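Scarecrow-like protein 3 (Arabidopsis thaliana, PDB 6KPB) is a probable GRAS-family transcription factor of plant development that binds IDD zinc finger proteins such as JACKDAW/IDD10. Local coordinates at residues A[50-55]-A[89-94]; A[108-111]-A[115-118]; A[167-172]-A[178-183]; A[235-240]-A[411-416]; A[446-451]-A[456-461]. All blocks are in the same frame, centred on the assembly; numbering follows the deposited sequence.

Contact 1: A[50-55]-A[89-94]; sequences EERGLY and DGDTMQ
Gly53 and Met93 bring their CA atoms to 5.5 Å where helix 49-69 passes the start of helix 92-109, the tightest backbone approach between 50-55 and 89-94. Glycine suits this place because a CB would come close to Met93 CG, and its absence lets the helices approach. Met93 CG settles 3.5 Å from Gly53 O. Met93, a flexible and apolar residue, also packs on the bound peptide, as do Leu54 and Thr92.

The start of the second helix, within the region predicted as leucine repeat I, is held by a capping box. Asp91 is the N-cap: its OD1 accepts from Met93 N at 2.8 Å, the N-H coming from above the carboxylate plane. In return Gln94 OE1 accepts from Asp91 N at 3.0 Å with a nearly straight bond (162°). The other end of the amide is also tied, since Gln94 NE2 donates to Leu85 O, so the group is fixed against turning over.

Arg52 reaches across to this cap. Its CG stands anti to the backbone N (chi1 168°), and further bends at chi2 and chi3 lay the guanidinium over the Gln94 amide, the two planes only 21° apart. Arg52 CD rests 3.6 Å from Gln94 CG, while Gln94 OE1 sits above one guanidinium face and is not hydrogen-bonded to NH1. Arg52 NH1 also pairs with Asp91 OD2 in a salt bridge, but the two atoms are modelled too close together and the geometry of the pair is doubtful.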
# COMPACT_ATOMS: atom_id res chain seq x y z
N GLU A 50 -22.73 9.90 22.16
CA GLU A 50 -23.88 9.07 21.82
C GLU A 50 -24.69 9.69 20.69
O GLU A 50 -25.22 8.98 19.83
CB GLU A 50 -24.76 8.86 23.06
N GLU A 51 -24.80 11.02 20.68
CA GLU A 51 -25.39 11.71 19.54
C GLU A 51 -24.54 11.53 18.29
O GLU A 51 -25.08 11.49 17.17
CB GLU A 51 -25.57 13.20 19.85
N ARG A 52 -23.22 11.43 18.45
CA ARG A 52 -22.35 11.18 17.31
C ARG A 52 -22.58 9.79 16.73
O ARG A 52 -22.60 9.62 15.51
CB ARG A 52 -20.89 11.35 17.73
CG ARG A 52 -19.88 10.84 16.72
CD ARG A 52 -18.78 10.06 17.42
NE ARG A 52 -17.94 10.90 18.27
CZ ARG A 52 -17.28 10.45 19.33
NH1 ARG A 52 -17.36 9.18 19.67
NH2 ARG A 52 -16.54 11.29 20.05
N GLY A 53 -22.76 8.79 17.59
CA GLY A 53 -22.91 7.43 17.11
C GLY A 53 -24.19 7.23 16.32
O GLY A 53 -24.17 6.68 15.21
N LEU A 54 -25.32 7.67 16.87
CA LEU A 54 -26.60 7.48 16.20
C LEU A 54 -26.68 8.28 14.91
O LEU A 54 -27.26 7.83 13.92
CB LEU A 54 -27.75 7.85 17.13
CG LEU A 54 -28.83 6.78 17.25
CD1 LEU A 54 -28.18 5.48 17.67
CD2 LEU A 54 -29.90 7.18 18.25
N TYR A 55 -26.09 9.48 14.90
CA TYR A 55 -26.05 10.28 13.67
C TYR A 55 -25.22 9.58 12.60
O TYR A 55 -25.53 9.70 11.41
CB TYR A 55 -25.48 11.66 13.98
CG TYR A 55 -25.59 12.65 12.84
CD1 TYR A 55 -26.76 12.74 12.08
CD2 TYR A 55 -24.53 13.48 12.51
CE1 TYR A 55 -26.86 13.65 11.04
CE2 TYR A 55 -24.63 14.39 11.47
CZ TYR A 55 -25.79 14.46 10.74
OH TYR A 55 -25.89 15.36 9.70
N ASP A 89 -9.61 5.26 14.74
CA ASP A 89 -9.09 5.29 16.10
C ASP A 89 -10.14 5.67 17.14
O ASP A 89 -9.87 5.57 18.34
CB ASP A 89 -7.91 6.27 16.20
CG ASP A 89 -6.82 5.98 15.18
OD1 ASP A 89 -6.05 5.02 15.38
OD2 ASP A 89 -6.74 6.72 14.18
N GLY A 90 -11.32 6.11 16.71
CA GLY A 90 -12.37 6.54 17.62
C GLY A 90 -13.02 5.40 18.37
O GLY A 90 -12.44 4.32 18.51
N ASP A 91 -14.24 5.63 18.85
CA ASP A 91 -14.97 4.59 19.57
C ASP A 91 -15.50 3.57 18.56
O ASP A 91 -15.21 3.63 17.37
CB ASP A 91 -16.07 5.21 20.42
CG ASP A 91 -17.28 5.65 19.60
OD1 ASP A 91 -18.17 4.81 19.36
OD2 ASP A 91 -17.34 6.83 19.21
N THR A 92 -16.29 2.61 19.05
CA THR A 92 -16.75 1.51 18.21
C THR A 92 -17.52 2.02 17.00
O THR A 92 -17.29 1.57 15.87
CB THR A 92 -17.60 0.55 19.03
OG1 THR A 92 -16.90 0.18 20.22
CG2 THR A 92 -17.93 -0.71 18.23
N MET A 93 -18.45 2.95 17.22
CA MET A 93 -19.27 3.44 16.11
C MET A 93 -18.45 4.26 15.13
O MET A 93 -18.72 4.23 13.92
CB MET A 93 -20.45 4.25 16.65
CG MET A 93 -21.62 4.29 15.69
SD MET A 93 -22.22 2.62 15.35
CE MET A 93 -22.71 2.78 13.64
N GLN A 94 -17.45 5.00 15.62
CA GLN A 94 -16.59 5.74 14.71
C GLN A 94 -15.78 4.80 13.83
O GLN A 94 -15.58 5.06 12.64
CB GLN A 94 -15.65 6.66 15.50
CG GLN A 94 -16.36 7.67 16.37
CD GLN A 94 -15.41 8.66 17.01
OE1 GLN A 94 -14.98 8.48 18.15
NE2 GLN A 94 -15.08 9.72 16.28

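Contact 2: A[108-111]-A[115-118]; sequences ILKS and LYKA
Leu115 and Tyr116 pack back against Leu109 and Lys110 at a tight corner, where the long helix 92-109 gives way after a brief turn to the short helix 113-118. The corner belongs to the region predicted as leucine repeat I, and apolar contacts close it; no hydrogen bond runs between 108-111 and 115-118.

Leu115 comes first. Its CD2 meets Leu109 CD1 at 3.8 Å, the two side chains crossing at about a right angle, so each branched leucine offers one methyl to the other. Leu115 also packs on Ala105 of the second subunit, and Leu109 on Leu119 of that subunit, which places this side of the corner in the dimer interface.

Tyr116 is the broader partner. Its CB lies 3.5 Å from Leu109 O, and because CG is anti to the backbone N (chi1 176°) the ring runs along the Lys110 side chain, pointing the same way. Leu109 borders the ring at its edge, with CD2 3.9 Å from Tyr116 CD1. A long chain of methylenes suits the neighbourhood of a partly exposed ring, since it can cover aromatic surface and still carry its charge onward. Far along that chain, Lys110 CE comes to 3.9 Å from Tyr116 OH. Nearer the backbone, Lys110 CG makes a CH-pi contact over one face, 4.2 Å from the Tyr116 ring centroid and 18° off the normal.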
# COMPACT_ATOMS: atom_id res chain seq x y z
N ILE A 108 -19.82 3.65 -5.12
CA ILE A 108 -20.18 4.71 -6.05
C ILE A 108 -19.02 5.04 -6.98
O ILE A 108 -19.24 5.58 -8.07
CB ILE A 108 -20.64 5.97 -5.31
CG1 ILE A 108 -19.47 6.66 -4.63
CG2 ILE A 108 -21.68 5.62 -4.29
CD1 ILE A 108 -19.89 7.64 -3.57
N LEU A 109 -17.78 4.75 -6.56
CA LEU A 109 -16.66 4.91 -7.47
C LEU A 109 -16.75 3.93 -8.63
O LEU A 109 -16.33 4.24 -9.75
CB LEU A 109 -15.34 4.73 -6.71
CG LEU A 109 -14.07 5.20 -7.42
CD1 LEU A 109 -14.16 6.69 -7.72
CD2 LEU A 109 -12.84 4.89 -6.58
N LYS A 110 -17.30 2.74 -8.38
CA LYS A 110 -17.47 1.76 -9.45
C LYS A 110 -18.54 2.16 -10.45
O LYS A 110 -18.61 1.58 -11.53
CB LYS A 110 -17.81 0.38 -8.86
CG LYS A 110 -16.66 -0.28 -8.11
CD LYS A 110 -16.99 -1.72 -7.79
CE LYS A 110 -15.79 -2.46 -7.23
NZ LYS A 110 -16.03 -3.93 -7.17
N SER A 111 -19.38 3.14 -10.11
CA SER A 111 -20.39 3.61 -11.04
C SER A 111 -19.79 4.37 -12.22
O SER A 111 -20.49 4.60 -13.21
CB SER A 111 -21.41 4.49 -10.32
OG SER A 111 -20.81 5.65 -9.77
N LEU A 115 -13.20 6.22 -14.45
CA LEU A 115 -12.53 6.84 -13.31
C LEU A 115 -11.99 5.79 -12.35
O LEU A 115 -10.88 5.93 -11.83
CB LEU A 115 -13.50 7.78 -12.59
CG LEU A 115 -13.07 8.29 -11.21
CD1 LEU A 115 -11.73 9.01 -11.28
CD2 LEU A 115 -14.14 9.19 -10.62
N TYR A 116 -12.75 4.72 -12.12
CA TYR A 116 -12.31 3.68 -11.19
C TYR A 116 -11.04 2.99 -11.69
O TYR A 116 -10.08 2.80 -10.94
CB TYR A 116 -13.43 2.67 -10.96
CG TYR A 116 -13.04 1.50 -10.09
CD1 TYR A 116 -13.07 1.60 -8.70
CD2 TYR A 116 -12.64 0.29 -10.64
CE1 TYR A 116 -12.72 0.54 -7.89
CE2 TYR A 116 -12.28 -0.78 -9.84
CZ TYR A 116 -12.32 -0.65 -8.47
OH TYR A 116 -11.96 -1.71 -7.68
N LYS A 117 -11.02 2.60 -12.94
CA LYS A 117 -9.85 1.95 -13.50
C LYS A 117 -8.65 2.89 -13.53
O LYS A 117 -7.53 2.49 -13.16
CB LYS A 117 -10.14 1.44 -14.91
CG LYS A 117 -11.18 0.34 -15.00
CD LYS A 117 -11.47 0.01 -16.45
CE LYS A 117 -12.81 -0.68 -16.61
NZ LYS A 117 -13.12 -0.94 -18.05
N ALA A 118 -8.87 4.11 -13.99
CA ALA A 118 -7.77 5.07 -14.06
C ALA A 118 -7.12 5.29 -12.70
O ALA A 118 -5.91 5.53 -12.62
CB ALA A 118 -8.27 6.39 -14.64

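Contact 3: A[167-172]-A[178-183]; sequences VHVIDL and AQWLAL
Asp171 OD2 accepts the indole N-H of Trp180, NE1 lying 2.7 Å away in a moderately bent bond (145°). The donor approaches from above the carboxylate plane, which stands almost perpendicular to the indole. With CG anti to the backbone N (chi1 -172°), the Asp171 carboxylate is carried to the indole edge, while its second oxygen, OD1, accepts from Asp173 N. A buried carboxylate suits this place because both its oxygens find N-H donors.

Farther along the indole, Val169 CG1 sits over one face of the six-membered ring of Trp180, 3.9 Å from its centroid in a CH-pi contact. A branched valine puts this methyl onto the flat surface while the strand stays at a distance. Gln179 CG covers the opposite face, so the tryptophan is sandwiched, and Gln179 NE2 donates to Ser255 OG.

Val169 and Asp171 belong to the predicted VHIID motif that names this region. Their strand, 166-171, lies in the parallel part of the sheet between strands 196-203 and 251-257. The axes of 167-171 and 178-183 run nearly antiparallel (163°) and come within 11.5 Å at their closest, in the first half of a Rossmann-like beta-alpha-beta unit. Trp180 also touches Ile199, Ser255 and Asn154, the last on the adjoining helix 145-160.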
# COMPACT_ATOMS: atom_id res chain seq x y z
N VAL A 167 -5.47 -42.59 7.28
CA VAL A 167 -6.31 -41.40 7.37
C VAL A 167 -5.72 -40.32 6.47
O VAL A 167 -4.53 -40.01 6.55
CB VAL A 167 -6.42 -40.89 8.82
CG1 VAL A 167 -7.01 -39.49 8.85
CG2 VAL A 167 -7.27 -41.85 9.64
N HIS A 168 -6.57 -39.75 5.61
CA HIS A 168 -6.21 -38.64 4.73
C HIS A 168 -7.13 -37.47 5.04
O HIS A 168 -8.35 -37.58 4.90
CB HIS A 168 -6.32 -39.05 3.26
CG HIS A 168 -5.93 -37.97 2.30
ND1 HIS A 168 -6.19 -38.04 0.95
CD2 HIS A 168 -5.30 -36.78 2.49
CE1 HIS A 168 -5.74 -36.96 0.35
NE2 HIS A 168 -5.20 -36.17 1.27
N VAL A 169 -6.54 -36.35 5.47
CA VAL A 169 -7.29 -35.14 5.80
C VAL A 169 -6.99 -34.10 4.72
O VAL A 169 -5.83 -33.88 4.36
CB VAL A 169 -6.92 -34.60 7.19
CG1 VAL A 169 -7.65 -33.30 7.47
CG2 VAL A 169 -7.24 -35.64 8.26
N ILE A 170 -8.05 -33.46 4.21
CA ILE A 170 -7.93 -32.43 3.19
C ILE A 170 -8.29 -31.09 3.83
O ILE A 170 -9.42 -30.91 4.30
CB ILE A 170 -8.82 -32.73 1.98
CG1 ILE A 170 -8.43 -34.07 1.35
CG2 ILE A 170 -8.71 -31.61 0.95
CD1 ILE A 170 -9.28 -34.45 0.16
N ASP A 171 -7.34 -30.16 3.83
CA ASP A 171 -7.53 -28.83 4.39
C ASP A 171 -7.68 -27.85 3.23
O ASP A 171 -6.72 -27.59 2.50
CB ASP A 171 -6.36 -28.45 5.29
CG ASP A 171 -6.58 -27.15 6.05
OD1 ASP A 171 -7.57 -26.45 5.77
OD2 ASP A 171 -5.76 -26.84 6.94
N LEU A 172 -8.89 -27.31 3.06
CA LEU A 172 -9.17 -26.42 1.94
C LEU A 172 -8.59 -25.02 2.14
O LEU A 172 -8.46 -24.28 1.16
CB LEU A 172 -10.68 -26.33 1.70
CG LEU A 172 -11.38 -27.66 1.42
CD1 LEU A 172 -12.84 -27.43 1.07
CD2 LEU A 172 -10.67 -28.42 0.31
N ALA A 178 -1.97 -24.75 13.68
CA ALA A 178 -2.45 -25.14 15.01
C ALA A 178 -3.62 -26.11 14.93
O ALA A 178 -3.86 -26.86 15.89
CB ALA A 178 -2.85 -23.90 15.80
N GLN A 179 -4.36 -26.11 13.82
CA GLN A 179 -5.51 -27.00 13.69
C GLN A 179 -5.07 -28.46 13.68
O GLN A 179 -5.70 -29.31 14.32
CB GLN A 179 -6.28 -26.67 12.42
CG GLN A 179 -7.43 -27.61 12.12
CD GLN A 179 -8.21 -27.20 10.88
OE1 GLN A 179 -7.69 -26.50 10.01
NE2 GLN A 179 -9.47 -27.62 10.81
N TRP A 180 -4.00 -28.78 12.96
CA TRP A 180 -3.56 -30.16 12.82
C TRP A 180 -2.46 -30.55 13.80
O TRP A 180 -2.22 -31.75 13.98
CB TRP A 180 -3.08 -30.43 11.39
CG TRP A 180 -4.03 -29.91 10.33
CD1 TRP A 180 -3.73 -29.06 9.31
CD2 TRP A 180 -5.43 -30.21 10.22
NE1 TRP A 180 -4.85 -28.81 8.56
CE2 TRP A 180 -5.91 -29.50 9.09
CE3 TRP A 180 -6.32 -31.00 10.95
CZ2 TRP A 180 -7.24 -29.57 8.69
CZ3 TRP A 180 -7.64 -31.06 10.54
CH2 TRP A 180 -8.09 -30.34 9.42
N LEU A 181 -1.78 -29.58 14.42
CA LEU A 181 -0.80 -29.91 15.45
C LEU A 181 -1.47 -30.61 16.63
O LEU A 181 -0.93 -31.58 17.18
CB LEU A 181 -0.07 -28.66 15.91
CG LEU A 181 0.96 -28.05 14.96
CD1 LEU A 181 1.41 -26.69 15.45
CD2 LEU A 181 2.15 -28.98 14.80
N ALA A 182 -2.66 -30.15 17.02
CA ALA A 182 -3.39 -30.81 18.09
C ALA A 182 -3.89 -32.18 17.66
O ALA A 182 -3.82 -33.14 18.43
CB ALA A 182 -4.56 -29.93 18.55
N LEU A 183 -4.40 -32.29 16.43
CA LEU A 183 -4.89 -33.58 15.95
C LEU A 183 -3.77 -34.60 15.85
O LEU A 183 -4.00 -35.81 16.02
CB LEU A 183 -5.58 -33.42 14.59
CG LEU A 183 -6.33 -34.65 14.08
CD1 LEU A 183 -7.42 -35.03 15.06
CD2 LEU A 183 -6.91 -34.41 12.69

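Contact 4: A[235-240]-A[411-416]; sequences RLDCLN and ERRERH
Asp237 and Arg413 face each other across the surface between two loops, and the attraction is purely one of charge. Asp237 OD2 lies 3.7 Å from Arg413 NH2, a long salt bridge with the oxygen well out of the guanidinium plane and no N-H aimed at it. The side chains cross at about a right angle, and the arginine's length lets it span backbones whose nearest CA atoms are 11.2 Å apart. A leucine in place of Asp237 would probably leave the Arg413 charge without this mate and remove the one link between the two loops.

Hydrogen bonds shape each loop internally. Asp237 OD1 accepts from Cys238 N at 2.9 Å. His416 NE2 donates to Glu414 OE2 at 2.9 Å, with that oxygen close to the imidazole plane, though the N-H meets it from above the carboxylate plane. Glu414 OE1 accepts from His261 NE2.

Flat groups meet too: the guanidinium of Arg415 lies over that of Arg412, and Asn356 OD1 accepts from both, weakly in the case of Arg415.

The contact links the predicted leucine repeat II and SAW regions. Loop 235-240, in the first, follows strand 227-233 and leads to helix 241-244, whereas 411-416, in the second, connects helices 387-406 and 419-428, with Asn403 of the former bonded to its backbone.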
# COMPACT_ATOMS: atom_id res chain seq x y z
N ARG A 235 -5.86 -21.45 -6.07
CA ARG A 235 -7.09 -20.84 -5.60
C ARG A 235 -8.20 -21.89 -5.60
O ARG A 235 -8.15 -22.87 -6.35
CB ARG A 235 -7.47 -19.65 -6.47
N LEU A 236 -9.20 -21.68 -4.74
CA LEU A 236 -10.18 -22.74 -4.52
C LEU A 236 -11.07 -22.97 -5.73
O LEU A 236 -11.54 -24.10 -5.94
CB LEU A 236 -11.04 -22.40 -3.29
CG LEU A 236 -11.54 -23.61 -2.51
CD1 LEU A 236 -10.36 -24.43 -1.99
CD2 LEU A 236 -12.42 -23.17 -1.36
N ASP A 237 -11.31 -21.94 -6.54
CA ASP A 237 -12.17 -22.10 -7.71
C ASP A 237 -11.50 -22.95 -8.79
O ASP A 237 -12.12 -23.74 -9.42
CB ASP A 237 -12.55 -20.76 -8.27
CG ASP A 237 -11.54 -19.73 -7.96
OD1 ASP A 237 -10.40 -20.15 -7.74
OD2 ASP A 237 -11.88 -18.54 -7.90
N CYS A 238 -10.20 -22.74 -9.02
CA CYS A 238 -9.47 -23.50 -10.02
C CYS A 238 -9.04 -24.88 -9.53
O CYS A 238 -8.48 -25.64 -10.27
CB CYS A 238 -8.25 -22.75 -10.43
SG CYS A 238 -8.58 -21.03 -10.36
N LEU A 239 -9.31 -25.20 -8.26
CA LEU A 239 -8.95 -26.50 -7.71
C LEU A 239 -9.75 -27.61 -8.39
O LEU A 239 -10.97 -27.51 -8.52
CB LEU A 239 -9.19 -26.51 -6.20
CG LEU A 239 -8.69 -27.66 -5.32
CD1 LEU A 239 -9.65 -28.84 -5.31
CD2 LEU A 239 -7.30 -28.10 -5.74
N ASN A 240 -9.06 -28.67 -8.80
CA ASN A 240 -9.68 -29.86 -9.36
C ASN A 240 -9.46 -31.04 -8.41
O ASN A 240 -8.49 -31.07 -7.64
CB ASN A 240 -9.11 -30.17 -10.75
CG ASN A 240 -9.89 -29.47 -11.86
OD1 ASN A 240 -11.12 -29.51 -11.89
ND2 ASN A 240 -9.17 -28.84 -12.78
N GLU A 411 -17.30 -10.84 -8.20
CA GLU A 411 -16.35 -10.10 -7.39
C GLU A 411 -16.71 -10.10 -5.91
O GLU A 411 -15.84 -9.85 -5.07
CB GLU A 411 -16.23 -8.66 -7.89
N ARG A 412 -17.97 -10.37 -5.57
CA ARG A 412 -18.41 -10.39 -4.18
C ARG A 412 -18.30 -11.83 -3.67
O ARG A 412 -19.18 -12.65 -3.91
CB ARG A 412 -19.83 -9.86 -4.05
CG ARG A 412 -20.23 -9.50 -2.62
CD ARG A 412 -21.55 -8.75 -2.60
NE ARG A 412 -22.70 -9.64 -2.49
CZ ARG A 412 -23.86 -9.43 -3.10
NH1 ARG A 412 -24.02 -8.37 -3.88
NH2 ARG A 412 -24.86 -10.29 -2.94
N ARG A 413 -17.21 -12.12 -2.97
CA ARG A 413 -16.96 -13.47 -2.47
C ARG A 413 -17.47 -13.69 -1.06
O ARG A 413 -17.76 -14.83 -0.69
CB ARG A 413 -15.46 -13.78 -2.51
CG ARG A 413 -14.75 -13.21 -3.73
CD ARG A 413 -13.50 -14.01 -4.07
NE ARG A 413 -13.83 -15.39 -4.43
CZ ARG A 413 -14.28 -15.75 -5.63
NH1 ARG A 413 -14.47 -14.85 -6.58
NH2 ARG A 413 -14.56 -17.03 -5.87
N GLU A 414 -17.60 -12.63 -0.26
CA GLU A 414 -18.04 -12.73 1.13
C GLU A 414 -19.57 -12.80 1.22
O GLU A 414 -20.23 -11.95 1.82
CB GLU A 414 -17.49 -11.57 1.94
CG GLU A 414 -15.97 -11.57 2.10
CD GLU A 414 -15.46 -12.83 2.77
OE1 GLU A 414 -14.95 -13.72 2.05
OE2 GLU A 414 -15.58 -12.93 4.01
N ARG A 415 -20.12 -13.85 0.61
CA ARG A 415 -21.57 -14.04 0.57
C ARG A 415 -21.98 -14.95 1.73
O ARG A 415 -22.28 -16.13 1.57
CB ARG A 415 -22.00 -14.61 -0.78
CG ARG A 415 -21.75 -13.67 -1.94
CD ARG A 415 -22.10 -14.30 -3.27
NE ARG A 415 -22.11 -13.32 -4.35
CZ ARG A 415 -23.20 -12.67 -4.76
NH1 ARG A 415 -24.36 -12.90 -4.17
NH2 ARG A 415 -23.12 -11.79 -5.75
N HIS A 416 -21.98 -14.36 2.92
CA HIS A 416 -22.30 -15.11 4.13
C HIS A 416 -23.80 -15.40 4.19
O HIS A 416 -24.63 -14.55 3.87
CB HIS A 416 -21.86 -14.33 5.36
CG HIS A 416 -20.45 -13.84 5.30
ND1 HIS A 416 -20.04 -12.67 5.90
CD2 HIS A 416 -19.35 -14.37 4.71
CE1 HIS A 416 -18.75 -12.50 5.67
NE2 HIS A 416 -18.30 -13.51 4.96

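Contact 5: A[446-451]-A[456-461]; sequences RLLQGC and YRIKEE
Leu448 points its CB toward strand 456-461 and wedges its branched end between Tyr456 and Ile458. From CB the chain turns so that CG stands anti to the carbonyl carbon (chi1 -71°), which sends the two methyls out over the strand in different directions. CD2 goes to the tyrosine, lying 3.4 Å from Tyr456 CB and 4.0 Å from Tyr456 CG. CD1 goes to the isoleucine, at 3.4 Å from Ile458 CG1 and 3.7 Å from Ile458 CD1, and CD1 also lies 4.0 Å from Arg457 C.

The forked leucine therefore suits its place: one residue grips two neighbours on the same strand face. An alanine here would probably lose both methyl contacts and open a gap between the helix and the strand. Tyr456 begins toward the helix at CB, but its ring leads away to meet Trp469 edge-to-face and to pack on Phe143 and Pro144. Ile458, two residues on, also starts toward the helix, and its side chain packs on Met441, Ala444 and Val148. Arg457, between them, points to the other side of the strand, where a charged end can remain exposed; its NE makes a weak hydrogen bond to Gln470 O.

Behind Leu448 the chain leaves the helix through the turn bonds Gln449 N to Arg446 O and Gly450 N to Leu447 O, both 3.0 Å.

All this lies in the predicted SAW region, where helix 438-448 packs on an antiparallel hairpin of strands 456-461 and 464-469, with helix 145-160 touching both Leu447 and Ile458.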
# COMPACT_ATOMS: atom_id res chain seq x y z
N ARG A 446 -15.97 -24.79 27.90
CA ARG A 446 -14.89 -24.56 28.86
C ARG A 446 -13.78 -23.71 28.27
O ARG A 446 -13.16 -22.91 28.98
CB ARG A 446 -14.33 -25.90 29.35
CG ARG A 446 -15.21 -26.61 30.36
CD ARG A 446 -14.81 -28.07 30.51
NE ARG A 446 -15.51 -28.71 31.62
CZ ARG A 446 -15.62 -30.03 31.76
NH1 ARG A 446 -15.10 -30.85 30.86
NH2 ARG A 446 -16.27 -30.53 32.81
N LEU A 447 -13.50 -23.88 26.97
CA LEU A 447 -12.55 -23.01 26.30
C LEU A 447 -12.97 -21.56 26.40
O LEU A 447 -12.13 -20.67 26.58
CB LEU A 447 -12.41 -23.43 24.83
CG LEU A 447 -11.08 -23.23 24.12
CD1 LEU A 447 -10.04 -24.20 24.67
CD2 LEU A 447 -11.25 -23.41 22.63
N LEU A 448 -14.28 -21.29 26.29
CA LEU A 448 -14.77 -19.92 26.40
C LEU A 448 -14.63 -19.35 27.80
O LEU A 448 -14.73 -18.13 27.98
CB LEU A 448 -16.23 -19.85 25.95
CG LEU A 448 -16.52 -20.02 24.46
CD1 LEU A 448 -18.01 -20.09 24.21
CD2 LEU A 448 -15.91 -18.87 23.69
N GLN A 449 -14.41 -20.20 28.80
CA GLN A 449 -14.10 -19.74 30.15
C GLN A 449 -12.66 -19.28 30.29
O GLN A 449 -12.22 -18.98 31.40
CB GLN A 449 -14.40 -20.84 31.17
N GLY A 450 -11.92 -19.22 29.18
CA GLY A 450 -10.55 -18.77 29.20
C GLY A 450 -10.43 -17.27 29.36
O GLY A 450 -11.41 -16.52 29.36
N CYS A 451 -9.18 -16.82 29.48
CA CYS A 451 -8.90 -15.41 29.71
C CYS A 451 -9.33 -14.58 28.50
O CYS A 451 -8.86 -14.82 27.38
CB CYS A 451 -7.42 -15.21 30.00
SG CYS A 451 -6.96 -13.53 30.52
N TYR A 456 -18.80 -14.55 25.13
CA TYR A 456 -19.11 -15.52 24.09
C TYR A 456 -20.01 -16.62 24.63
O TYR A 456 -19.98 -16.95 25.82
CB TYR A 456 -17.84 -16.13 23.51
CG TYR A 456 -17.04 -15.18 22.64
CD1 TYR A 456 -17.34 -15.03 21.30
CD2 TYR A 456 -15.99 -14.45 23.17
CE1 TYR A 456 -16.61 -14.17 20.50
CE2 TYR A 456 -15.26 -13.58 22.39
CZ TYR A 456 -15.57 -13.44 21.05
OH TYR A 456 -14.85 -12.59 20.27
N ARG A 457 -20.80 -17.20 23.74
CA ARG A 457 -21.69 -18.30 24.07
C ARG A 457 -21.72 -19.27 22.90
O ARG A 457 -21.53 -18.88 21.74
CB ARG A 457 -23.11 -17.81 24.39
CG ARG A 457 -23.24 -17.08 25.71
CD ARG A 457 -24.39 -16.08 25.68
NE ARG A 457 -25.49 -16.55 24.85
CZ ARG A 457 -26.45 -17.37 25.26
NH1 ARG A 457 -26.43 -17.84 26.50
NH2 ARG A 457 -27.41 -17.74 24.43
N ILE A 458 -21.96 -20.54 23.21
CA ILE A 458 -22.11 -21.58 22.20
C ILE A 458 -23.51 -22.16 22.33
O ILE A 458 -23.87 -22.68 23.40
CB ILE A 458 -21.05 -22.68 22.33
CG1 ILE A 458 -19.67 -22.12 21.97
CG2 ILE A 458 -21.38 -23.85 21.43
CD1 ILE A 458 -18.55 -23.10 22.17
N LYS A 459 -24.29 -22.07 21.26
CA LYS A 459 -25.65 -22.58 21.23
C LYS A 459 -25.73 -23.79 20.32
O LYS A 459 -25.13 -23.81 19.24
CB LYS A 459 -26.63 -21.50 20.76
N GLU A 460 -26.46 -24.81 20.76
CA GLU A 460 -26.67 -26.01 19.96
C GLU A 460 -27.90 -25.83 19.08
O GLU A 460 -28.94 -25.35 19.55
CB GLU A 460 -26.83 -27.23 20.87
CG GLU A 460 -26.84 -28.57 20.14
CD GLU A 460 -28.23 -28.99 19.69
OE1 GLU A 460 -28.32 -29.90 18.84
OE2 GLU A 460 -29.22 -28.41 20.19
N GLU A 461 -27.77 -26.21 17.81
CA GLU A 461 -28.88 -26.06 16.87
C GLU A 461 -28.84 -27.24 15.91
O GLU A 461 -28.04 -27.25 14.97
CB GLU A 461 -28.80 -24.73 16.13

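In the fold
The five contacts follow one another along the chain, each closing before the next opens. Contacts 1 and 2 sit near opposite ends of helix 92-109, their centres 29 Å apart, in the helical part of the protein. Contacts 3 and 5 reach the same mixed sheet, 23 Å apart between centres, in its parallel VHIID and antiparallel SAW portions. Contact 4 joins loops 171 residues apart in sequence; it touches contact 3 through Leu172 and Leu236, and its nearest atoms come within about 5 Å of contact 2. Among these contacts, only 1 and 2 meet another chain, the peptide and the second subunit respectively, while contacts 3, 4 and 5 meet none.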